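PDB 2EBA: putative glutaryl-CoA dehydrogenase from Thermus thermophilus, which is probably a member of the acyl-CoA dehydrogenase family of flavoproteins, binding flavin-adenine dinucleotide in an assembly of four chains. Local coordinates for residues Y5-L10 with E296-A301; F246-G251 with Q324-A329. All coordinates share one frame; numbering follows the deposited sequence.

Contact 1: residues Y5-L10 with E296-A301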
ATOM      1  N   TYR A   5       0.045 -24.191   6.432  1.00 12.86           N
ATOM      2  CA  TYR A   5       1.348 -24.644   6.918  1.00 12.69           C
ATOM      3  C   TYR A   5       1.258 -25.775   7.930  1.00 13.62           C
ATOM      4  O   TYR A   5       2.202 -26.022   8.687  1.00 14.32           O
ATOM      5  CB  TYR A   5       2.129 -23.461   7.511  1.00 12.17           C
ATOM      6  CG  TYR A   5       3.037 -22.732   6.534  1.00 10.40           C
ATOM      7  CD1 TYR A   5       2.763 -22.709   5.164  1.00  9.35           C
ATOM      8  CD2 TYR A   5       4.162 -22.041   6.984  1.00 12.02           C
ATOM      9  CE1 TYR A   5       3.591 -22.015   4.262  1.00  9.88           C
ATOM     10  CE2 TYR A   5       4.997 -21.340   6.089  1.00 10.94           C
ATOM     11  CZ  TYR A   5       4.701 -21.333   4.734  1.00  9.05           C
ATOM     12  OH  TYR A   5       5.504 -20.641   3.853  1.00  7.56           O
ATOM     13  N   ALA A   6       0.117 -26.461   7.926  1.00 14.06           N
ATOM     14  CA  ALA A   6      -0.159 -27.592   8.810  1.00 14.55           C
ATOM     15  C   ALA A   6       0.260 -27.382  10.259  1.00 15.01           C
ATOM     16  O   ALA A   6       0.924 -28.244  10.848  1.00 14.66           O
ATOM     17  CB  ALA A   6       0.506 -28.867   8.269  1.00 14.16           C
ATOM     18  N   LEU A   7      -0.160 -26.257  10.834  1.00 16.41           N
ATOM     19  CA  LEU A   7       0.151 -25.953  12.212  1.00 18.20           C
ATOM     20  C   LEU A   7      -0.643 -26.872  13.135  1.00 18.07           C
ATOM     21  O   LEU A   7      -0.340 -26.951  14.325  1.00 18.38           O
ATOM     22  CB  LEU A   7      -0.215 -24.505  12.553  1.00 19.74           C
ATOM     23  CG  LEU A   7       0.782 -23.345  12.399  1.00 23.64           C
ATOM     24  CD1 LEU A   7       2.189 -23.821  12.030  1.00 23.68           C
ATOM     25  CD2 LEU A   7       0.259 -22.407  11.339  1.00 24.86           C
ATOM     26  N   GLU A   8      -1.656 -27.567  12.616  1.00 17.78           N
ATOM     27  CA  GLU A   8      -2.397 -28.442  13.500  1.00 18.93           C
ATOM     28  C   GLU A   8      -1.494 -29.550  13.979  1.00 18.65           C
ATOM     29  O   GLU A   8      -1.753 -30.168  15.016  1.00 18.11           O
ATOM     30  CB  GLU A   8      -3.606 -28.984  12.803  1.00 21.07           C
ATOM     31  CG  GLU A   8      -4.626 -27.907  12.725  1.00 25.26           C
ATOM     32  CD  GLU A   8      -5.841 -28.324  11.954  1.00 27.66           C
ATOM     33  OE1 GLU A   8      -5.767 -28.401  10.708  1.00 28.72           O
ATOM     34  OE2 GLU A   8      -6.873 -28.597  12.600  1.00 30.76           O
ATOM     35  N   ASP A   9      -0.425 -29.810  13.227  1.00 18.35           N
ATOM     36  CA  ASP A   9       0.516 -30.845  13.625  1.00 18.19           C
ATOM     37  C   ASP A   9       1.158 -30.428  14.905  1.00 17.58           C
ATOM     38  O   ASP A   9       1.663 -31.259  15.671  1.00 17.57           O
ATOM     39  CB  ASP A   9       1.584 -31.026  12.574  1.00 16.03           C
ATOM     40  CG  ASP A   9       1.056 -31.735  11.354  1.00 16.54           C
ATOM     41  OD1 ASP A   9      -0.065 -32.295  11.447  1.00 16.80           O
ATOM     42  OD2 ASP A   9       1.739 -31.751  10.308  1.00 18.26           O
ATOM     43  N   LEU A  10       1.120 -29.128  15.155  1.00 17.18           N
ATOM     44  CA  LEU A  10       1.733 -28.589  16.345  1.00 16.50           C
ATOM     45  C   LEU A  10       0.760 -28.458  17.520  1.00 16.65           C
ATOM     46  O   LEU A  10       1.101 -27.858  18.548  1.00 16.87           O
ATOM     47  CB  LEU A  10       2.354 -27.229  16.048  1.00 14.22           C
ATOM     48  CG  LEU A  10       3.408 -27.172  14.954  1.00 14.05           C
ATOM     49  CD1 LEU A  10       3.753 -25.716  14.752  1.00 15.03           C
ATOM     50  CD2 LEU A  10       4.645 -27.956  15.328  1.00 14.84           C
ATOM     51  N   GLU A 296       0.568 -16.437   8.106  1.00 13.23           N
ATOM     52  CA  GLU A 296       1.421 -15.613   8.946  1.00 12.37           C
ATOM     53  C   GLU A 296       0.746 -15.400  10.294  1.00 11.06           C
ATOM     54  O   GLU A 296       1.374 -15.487  11.340  1.00 10.46           O
ATOM     55  CB  GLU A 296       1.666 -14.265   8.267  1.00 13.09           C
ATOM     56  CG  GLU A 296       2.589 -14.354   7.070  1.00 13.20           C
ATOM     57  CD  GLU A 296       2.682 -13.058   6.293  1.00 13.12           C
ATOM     58  OE1 GLU A 296       3.601 -12.944   5.456  1.00 12.29           O
ATOM     59  OE2 GLU A 296       1.836 -12.167   6.503  1.00 13.35           O
ATOM     60  N   GLY A 297      -0.551 -15.140  10.257  1.00 10.32           N
ATOM     61  CA  GLY A 297      -1.290 -14.909  11.480  1.00  8.89           C
ATOM     62  C   GLY A 297      -1.359 -16.093  12.414  1.00  7.43           C
ATOM     63  O   GLY A 297      -1.179 -15.930  13.605  1.00  4.19           O
ATOM     64  N   LEU A 298      -1.636 -17.279  11.887  1.00 11.06           N
ATOM     65  CA  LEU A 298      -1.701 -18.473  12.729  1.00 14.20           C
ATOM     66  C   LEU A 298      -0.384 -18.742  13.436  1.00 13.94           C
ATOM     67  O   LEU A 298      -0.367 -19.120  14.611  1.00 14.52           O
ATOM     68  CB  LEU A 298      -2.069 -19.707  11.913  1.00 16.50           C
ATOM     69  CG  LEU A 298      -3.543 -19.987  11.675  1.00 18.79           C
ATOM     70  CD1 LEU A 298      -3.667 -21.401  11.154  1.00 20.87           C
ATOM     71  CD2 LEU A 298      -4.334 -19.853  12.973  1.00 18.92           C
ATOM     72  N   LEU A 299       0.716 -18.552  12.720  1.00 13.01           N
ATOM     73  CA  LEU A 299       2.024 -18.769  13.304  1.00 13.24           C
ATOM     74  C   LEU A 299       2.277 -17.812  14.462  1.00 12.97           C
ATOM     75  O   LEU A 299       2.774 -18.223  15.503  1.00 14.13           O
ATOM     76  CB  LEU A 299       3.109 -18.625  12.236  1.00 14.17           C
ATOM     77  CG  LEU A 299       3.441 -19.885  11.420  1.00 14.14           C
ATOM     78  CD1 LEU A 299       4.373 -19.500  10.313  1.00 14.51           C
ATOM     79  CD2 LEU A 299       4.097 -20.949  12.293  1.00 11.07           C
ATOM     80  N   LEU A 300       1.937 -16.540  14.285  1.00 12.86           N
ATOM     81  CA  LEU A 300       2.129 -15.562  15.357  1.00 13.56           C
ATOM     82  C   LEU A 300       1.321 -16.001  16.577  1.00 13.91           C
ATOM     83  O   LEU A 300       1.835 -16.041  17.694  1.00 14.34           O
ATOM     84  CB  LEU A 300       1.656 -14.155  14.929  1.00 10.39           C
ATOM     85  CG  LEU A 300       2.456 -13.352  13.901  1.00 11.20           C
ATOM     86  CD1 LEU A 300       1.864 -11.955  13.759  1.00 10.96           C
ATOM     87  CD2 LEU A 300       3.907 -13.254  14.337  1.00  9.23           C
ATOM     88  N   ALA A 301       0.053 -16.327  16.327  1.00 14.27           N
ATOM     89  CA  ALA A 301      -0.899 -16.741  17.348  1.00 14.93           C
ATOM     90  C   ALA A 301      -0.435 -17.989  18.071  1.00 14.30           C
ATOM     91  O   ALA A 301      -0.506 -18.068  19.296  1.00 13.90           O
ATOM     92  CB  ALA A 301      -2.256 -16.984  16.712  1.00 12.82           C
TER
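Tyr-5 opens the contact by bringing its ring up to Leu-299 on helix 281-309: CD2 of Tyr-5 lies 4.2 Å from CD1 of Leu-299, the two side chains meeting at a slant. A tyrosine suits this place because its ring carbons can rest on leucine while its hydroxyl, at the far end, hydrogen-bonds to the backbone O of Gln-317 of the second subunit. Leu-7, the first residue of a short 3-10 turn, makes the main touch. Its N and that of Glu-8 are hydrogen-bonded to the carboxylate of Asp-3, which ties down the start of the turn. The two methyls of Leu-7 divide the work. CD2 of Leu-7 reaches CB of Leu-298 at 3.6 Å, and CG of Leu-298, anti to its carbonyl carbon (chi1 -85°), brings CD1 beside the same methyl, whereas CD1 of Leu-7 presses on CD2 of Leu-299 at 3.5 Å, tighter than usual van der Waals contact. Leu-7 and Leu-299 run across each other at about a right angle. At the end of the turn, the backbone O of Leu-10 accepts a hydrogen bond from Arg-306, farther along the same helix. Across the two segments the contact is apolar and buried, so the fit rests on leucine methyls meeting without direction, which a branched apolar chain suits, while the hydrogen bonds and charges around it supply directional hold.

Contact 2: residues F246-G251 with Q324-A329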
ATOM      1  N   PHE A 246      -4.722 -11.321  23.239  1.00 10.42           N
ATOM      2  CA  PHE A 246      -4.225 -12.637  22.837  1.00 12.86           C
ATOM      3  C   PHE A 246      -5.286 -13.444  22.082  1.00 12.39           C
ATOM      4  O   PHE A 246      -5.018 -13.987  21.014  1.00 12.34           O
ATOM      5  CB  PHE A 246      -3.766 -13.438  24.064  1.00 12.37           C
ATOM      6  CG  PHE A 246      -3.525 -14.895  23.779  1.00 10.14           C
ATOM      7  CD1 PHE A 246      -2.354 -15.308  23.156  1.00  9.63           C
ATOM      8  CD2 PHE A 246      -4.489 -15.851  24.102  1.00  9.42           C
ATOM      9  CE1 PHE A 246      -2.144 -16.651  22.855  1.00  8.72           C
ATOM     10  CE2 PHE A 246      -4.297 -17.195  23.805  1.00  8.64           C
ATOM     11  CZ  PHE A 246      -3.122 -17.600  23.180  1.00  9.31           C
ATOM     12  N   GLY A 247      -6.477 -13.542  22.661  1.00 11.77           N
ATOM     13  CA  GLY A 247      -7.540 -14.285  22.021  1.00 10.36           C
ATOM     14  C   GLY A 247      -7.984 -13.618  20.743  1.00 10.58           C
ATOM     15  O   GLY A 247      -8.385 -14.290  19.807  1.00 12.34           O
ATOM     16  N   ILE A 248      -7.921 -12.294  20.701  1.00 10.29           N
ATOM     17  CA  ILE A 248      -8.322 -11.562  19.516  1.00 10.04           C
ATOM     18  C   ILE A 248      -7.371 -11.834  18.349  1.00  9.21           C
ATOM     19  O   ILE A 248      -7.794 -11.908  17.204  1.00  6.88           O
ATOM     20  CB  ILE A 248      -8.377 -10.056  19.800  1.00 11.28           C
ATOM     21  CG1 ILE A 248      -9.538  -9.768  20.760  1.00 10.83           C
ATOM     22  CG2 ILE A 248      -8.497  -9.276  18.480  1.00 11.36           C
ATOM     23  CD1 ILE A 248      -9.577  -8.367  21.258  1.00 10.79           C
ATOM     24  N   ALA A 249      -6.084 -11.986  18.636  1.00  9.53           N
ATOM     25  CA  ALA A 249      -5.130 -12.267  17.572  1.00 11.08           C
ATOM     26  C   ALA A 249      -5.525 -13.595  16.936  1.00 11.14           C
ATOM     27  O   ALA A 249      -5.306 -13.829  15.742  1.00 12.34           O
ATOM     28  CB  ALA A 249      -3.731 -12.339  18.121  1.00  9.94           C
ATOM     29  N   TRP A 250      -6.125 -14.461  17.738  1.00 10.03           N
ATOM     30  CA  TRP A 250      -6.567 -15.746  17.244  1.00  9.49           C
ATOM     31  C   TRP A 250      -7.863 -15.631  16.474  1.00  8.90           C
ATOM     32  O   TRP A 250      -7.940 -16.080  15.339  1.00  9.92           O
ATOM     33  CB  TRP A 250      -6.763 -16.726  18.380  1.00  9.14           C
ATOM     34  CG  TRP A 250      -5.515 -17.379  18.812  1.00  9.63           C
ATOM     35  CD1 TRP A 250      -4.658 -16.949  19.770  1.00  8.39           C
ATOM     36  CD2 TRP A 250      -5.010 -18.630  18.348  1.00  9.95           C
ATOM     37  NE1 TRP A 250      -3.652 -17.862  19.947  1.00  9.76           N
ATOM     38  CE2 TRP A 250      -3.845 -18.907  19.087  1.00 10.86           C
ATOM     39  CE3 TRP A 250      -5.436 -19.548  17.377  1.00 10.73           C
ATOM     40  CZ2 TRP A 250      -3.095 -20.073  18.896  1.00 12.70           C
ATOM     41  CZ3 TRP A 250      -4.699 -20.699  17.184  1.00 13.01           C
ATOM     42  CH2 TRP A 250      -3.536 -20.957  17.944  1.00 12.48           C
ATOM     43  N   GLY A 251      -8.882 -15.050  17.093  1.00  8.02           N
ATOM     44  CA  GLY A 251     -10.170 -14.893  16.436  1.00  8.90           C
ATOM     45  C   GLY A 251     -10.082 -14.200  15.080  1.00  9.97           C
ATOM     46  O   GLY A 251     -10.808 -14.560  14.149  1.00  8.25           O
ATOM     47  N   GLN A 324      -1.038  -6.797  13.778  1.00 11.52           N
ATOM     48  CA  GLN A 324      -0.890  -7.464  12.483  1.00 12.55           C
ATOM     49  C   GLN A 324      -2.102  -8.283  12.040  1.00 11.93           C
ATOM     50  O   GLN A 324      -2.609  -8.108  10.935  1.00 13.10           O
ATOM     51  CB  GLN A 324       0.334  -8.384  12.476  1.00 12.19           C
ATOM     52  CG  GLN A 324       1.668  -7.684  12.614  1.00 13.88           C
ATOM     53  CD  GLN A 324       1.874  -6.590  11.592  1.00 12.33           C
ATOM     54  OE1 GLN A 324       1.623  -5.422  11.870  1.00 14.26           O
ATOM     55  NE2 GLN A 324       2.323  -6.963  10.398  1.00  9.00           N
ATOM     56  N   ASN A 325      -2.570  -9.178  12.901  1.00 11.17           N
ATOM     57  CA  ASN A 325      -3.691 -10.030  12.540  1.00 10.16           C
ATOM     58  C   ASN A 325      -5.008  -9.317  12.266  1.00 10.02           C
ATOM     59  O   ASN A 325      -5.709  -9.647  11.312  1.00  7.88           O
ATOM     60  CB  ASN A 325      -3.899 -11.118  13.608  1.00  8.37           C
ATOM     61  CG  ASN A 325      -2.738 -12.099  13.675  1.00  9.74           C
ATOM     62  OD1 ASN A 325      -2.780 -13.084  14.417  1.00  8.41           O
ATOM     63  ND2 ASN A 325      -1.695 -11.833  12.899  1.00  4.62           N
ATOM     64  N   VAL A 326      -5.366  -8.351  13.097  1.00 10.80           N
ATOM     65  CA  VAL A 326      -6.625  -7.646  12.881  1.00 11.50           C
ATOM     66  C   VAL A 326      -6.561  -6.816  11.597  1.00 12.31           C
ATOM     67  O   VAL A 326      -7.508  -6.815  10.810  1.00  9.98           O
ATOM     68  CB  VAL A 326      -6.985  -6.762  14.120  1.00 11.86           C
ATOM     69  CG1 VAL A 326      -8.293  -6.001  13.880  1.00  8.34           C
ATOM     70  CG2 VAL A 326      -7.114  -7.656  15.365  1.00  9.99           C
ATOM     71  N   TRP A 327      -5.433  -6.143  11.377  1.00 12.56           N
ATOM     72  CA  TRP A 327      -5.243  -5.323  10.195  1.00 14.15           C
ATOM     73  C   TRP A 327      -5.449  -6.174   8.960  1.00 14.86           C
ATOM     74  O   TRP A 327      -6.171  -5.796   8.035  1.00 14.71           O
ATOM     75  CB  TRP A 327      -3.824  -4.761  10.167  1.00 16.92           C
ATOM     76  CG  TRP A 327      -3.556  -3.850   9.021  1.00 20.06           C
ATOM     77  CD1 TRP A 327      -2.375  -3.709   8.347  1.00 20.93           C
ATOM     78  CD2 TRP A 327      -4.453  -2.880   8.468  1.00 22.22           C
ATOM     79  NE1 TRP A 327      -2.480  -2.708   7.413  1.00 22.57           N
ATOM     80  CE2 TRP A 327      -3.745  -2.180   7.467  1.00 22.44           C
ATOM     81  CE3 TRP A 327      -5.793  -2.531   8.725  1.00 24.20           C
ATOM     82  CZ2 TRP A 327      -4.328  -1.145   6.719  1.00 24.58           C
ATOM     83  CZ3 TRP A 327      -6.380  -1.496   7.976  1.00 22.70           C
ATOM     84  CH2 TRP A 327      -5.643  -0.819   6.989  1.00 23.72           C
ATOM     85  N   LYS A 328      -4.795  -7.330   8.954  1.00 15.18           N
ATOM     86  CA  LYS A 328      -4.873  -8.265   7.837  1.00 14.33           C
ATOM     87  C   LYS A 328      -6.287  -8.757   7.613  1.00 13.94           C
ATOM     88  O   LYS A 328      -6.751  -8.809   6.484  1.00 14.56           O
ATOM     89  CB  LYS A 328      -3.919  -9.446   8.066  1.00 13.01           C
ATOM     90  CG  LYS A 328      -2.462  -9.043   7.959  1.00 14.57           C
ATOM     91  CD  LYS A 328      -1.498 -10.143   8.344  1.00 13.95           C
ATOM     92  CE  LYS A 328      -0.087  -9.619   8.268  1.00 12.49           C
ATOM     93  NZ  LYS A 328       0.869 -10.685   8.664  1.00 13.47           N
ATOM     94  N   ALA A 329      -6.979  -9.111   8.690  1.00 12.34           N
ATOM     95  CA  ALA A 329      -8.344  -9.582   8.578  1.00 11.77           C
ATOM     96  C   ALA A 329      -9.254  -8.450   8.082  1.00 11.18           C
ATOM     97  O   ALA A 329     -10.182  -8.690   7.325  1.00  8.20           O
ATOM     98  CB  ALA A 329      -8.834 -10.112   9.930  1.00 11.92           C
TER
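Segments 246-251 of helix 235-269 and 324-329 of helix 315-340 come closest at Ala-249 and Asn-325, whose CA atoms are 5.7 Å apart, a close approach that suits small groups. Ala-249 fits because its side chain is a single methyl, and Asn-325 is short enough to extend its amide against the neighbouring helix. The Asn-325 side chain starts out toward helix 235-269, with CG anti to its own carbonyl carbon (chi1 -66°), and this places the amide beside the backbone O of Ala-249. CB of Asn-325 is 3.7 Å from O of Ala-249. Beside it comes an apolar touch: CG2 of Ile-248 meets CG2 of Val-326 at 3.8 Å, methyl against methyl, with the two side chains set at a slant. In Val-326 the touching branch is anti to the carbonyl carbon, while CG1 is anti to the backbone N (chi1 179°). Beta-branched residues suit this place, since their methyls stand close to the backbone and can meet across two closely approaching helices. Both helices belong to the C-terminal helical domain of the acyl-CoA dehydrogenase family. Val-361 of helix 351-361 touches both Ile-248 and Val-326 and so covers their methyl contact. Toward helix 281-309, Asn-325 packs on Leu-300 and Trp-250 on Ala-301, while Phe-246 and Trp-250 also reach helix 72-85, so that helix 235-269 packs on that helix as well.

In the fold
Helix 281-309 links the two contacts: contact 1 packs the N-terminal segment onto it, and the helices of contact 2 precede and follow it in the chain. The centres of the contacts are about 13 Å apart. A salt bridge joins them, Glu-296 OE2 to Lys-328 NZ at 2.8 Å, and the same glutamate also meets Lys-328 and Gln-324 of the second subunit through OE1, so both contacts border the subunit interface. Contact 2 is the more central, about 9 Å from the centre of the chain against about 20 Å for contact 1. The Ile-248 side chain lies about 9 Å from a bound flavin-adenine dinucleotide.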